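PDB 3E18: oxidoreductase from Listeria innocua, which binds NAD through a Rossmann-fold domain and is probably a dehydrogenase of the GFO/IDH/MocA family. Local coordinates for the interface of chains A and B. Residues are numbered along the deposited sequence; one frame, centred on the assembly and turned at random. Chains: chain A/B, oxidoreductase.

The interface of chains A and B. Residues chain A 271, 282-287; chain B 156-157.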
loop_
_atom_site.group_PDB
_atom_site.type_symbol
_atom_site.label_atom_id
_atom_site.label_comp_id
_atom_site.label_asym_id
_atom_site.label_seq_id
_atom_site.Cartn_x
_atom_site.Cartn_y
_atom_site.Cartn_z
ATOM N N PRO A 271 -9.637 1.264 -25.075
ATOM C CA PRO A 271 -10.612 0.519 -24.277
ATOM C C PRO A 271 -12.027 1.071 -24.421
ATOM O O PRO A 271 -12.208 2.273 -24.652
ATOM C CB PRO A 271 -10.113 0.715 -22.843
ATOM C CG PRO A 271 -9.301 1.953 -22.882
ATOM C CD PRO A 271 -8.678 2.002 -24.231
ATOM N N LYS A 282 -12.570 5.726 -19.373
ATOM C CA LYS A 282 -11.844 4.998 -20.403
ATOM C C LYS A 282 -10.502 4.512 -19.826
ATOM O O LYS A 282 -10.143 3.347 -19.979
ATOM C CB LYS A 282 -11.636 5.905 -21.621
ATOM C CG LYS A 282 -11.614 5.195 -22.970
ATOM C CD LYS A 282 -11.608 6.216 -24.113
ATOM C CE LYS A 282 -10.970 5.663 -25.387
ATOM N NZ LYS A 282 -11.861 4.731 -26.131
ATOM N N THR A 283 -9.789 5.408 -19.140
ATOM C CA THR A 283 -8.459 5.125 -18.569
ATOM C C THR A 283 -8.445 4.055 -17.463
ATOM O O THR A 283 -7.453 3.356 -17.296
ATOM C CB THR A 283 -7.778 6.419 -18.063
ATOM O OG1 THR A 283 -6.656 6.097 -17.224
ATOM C CG2 THR A 283 -8.751 7.242 -17.272
ATOM N N MET A 284 -9.542 3.929 -16.721
ATOM C CA MET A 284 -9.642 2.924 -15.664
ATOM C C MET A 284 -10.535 1.743 -16.069
ATOM O O MET A 284 -10.875 0.890 -15.241
ATOM C CB MET A 284 -10.101 3.569 -14.343
ATOM C CG MET A 284 -9.161 4.680 -13.856
ATOM S SD MET A 284 -7.459 4.133 -13.528
ATOM C CE MET A 284 -6.795 5.656 -12.832
ATOM N N ALA A 285 -10.901 1.705 -17.350
ATOM C CA ALA A 285 -11.639 0.579 -17.933
ATOM C C ALA A 285 -10.662 -0.543 -18.292
ATOM O O ALA A 285 -9.487 -0.260 -18.565
ATOM C CB ALA A 285 -12.387 1.042 -19.177
ATOM N N PRO A 286 -11.126 -1.819 -18.291
ATOM C CA PRO A 286 -10.237 -2.884 -18.763
ATOM C C PRO A 286 -9.698 -2.574 -20.163
ATOM O O PRO A 286 -10.428 -2.012 -20.987
ATOM C CB PRO A 286 -11.152 -4.112 -18.814
ATOM C CG PRO A 286 -12.209 -3.834 -17.810
ATOM C CD PRO A 286 -12.435 -2.352 -17.865
ATOM N N PRO A 287 -8.414 -2.892 -20.425
ATOM C CA PRO A 287 -7.908 -2.708 -21.785
ATOM C C PRO A 287 -8.663 -3.604 -22.768
ATOM O O PRO A 287 -9.283 -4.595 -22.351
ATOM C CB PRO A 287 -6.439 -3.145 -21.683
ATOM C CG PRO A 287 -6.115 -3.067 -20.225
ATOM C CD PRO A 287 -7.376 -3.410 -19.516
ATOM N N ALA B 156 -4.721 0.049 -16.433
ATOM C CA ALA B 156 -3.524 -0.308 -17.193
ATOM C C ALA B 156 -3.458 0.427 -18.521
ATOM O O ALA B 156 -2.847 -0.057 -19.473
ATOM C CB ALA B 156 -3.466 -1.803 -17.410
ATOM N N ASN B 157 -4.075 1.600 -18.576
ATOM C CA ASN B 157 -4.224 2.313 -19.837
ATOM C C ASN B 157 -3.342 3.540 -19.961
ATOM O O ASN B 157 -3.438 4.281 -20.945
ATOM C CB ASN B 157 -5.688 2.683 -20.051
ATOM C CG ASN B 157 -6.548 1.473 -20.294
ATOM O OD1 ASN B 157 -6.214 0.630 -21.126
ATOM N ND2 ASN B 157 -7.646 1.359 -19.560
HETATM O O HOH W 1 -7.290 -1.064 -16.986
HETATM O O HOH W 2 -4.971 3.778 -16.915
#
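B:Asn157 pushes its carboxamide into a bend of chain A lined by A:Pro271, A:Thr283, A:Ala285 and A:Pro287, and its amide nitrogen ND2 bonds to two backbone carbonyls there. B:Asn157 ND2 lies in the carbonyl plane of A:Ala285, 2.6 Å from A:Ala285 O and well towards the extension of the C=O (C=O...N angle 152°); the bond is short and bent at the hydrogen. The bond to A:Thr283 is of another kind, because B:Asn157 ND2 stands above that carbonyl plane, 3.0 Å from A:Thr283 O and at 103° to the C=O, away from the lone pairs. Both acceptors lie close to the plane of the asparagine amide, so the pair should fix its rotation and set ND2 inward. The side chain reaches them with CG anti to its own carbonyl carbon and beside the backbone N (chi1 -68°). A:Pro271 and B:Asn157 run antiparallel alongside each other, ring atom CG of A:Pro271 lying 3.8 Å from the amide carbon CG of B:Asn157. A:Pro287 crosses the asparagine at a slant, with its CB and CG near OD1, and its CG also meets the methyl CB of B:Ala156 at 4.1 Å. Two waters extend the polar contact: one links A:Ala285 O to B:Ala156 N, while the other joins A:Thr283 O and OG1 to B:Asn157 N. Behind the contact, A:Lys282 NZ donates to A:Pro271 O at 2.9 Å, tying the two stretches of chain A together. In this deposited dimer, which may be the biological one, the chain A residues belong to loops flanking strands 274-276 and 279-281 and leading to the 3-10 helix 289-291, in a segment that reaches over the partner subunit; B:Ala156 and B:Asn157 follow strand 146-154 in the C-terminal domain.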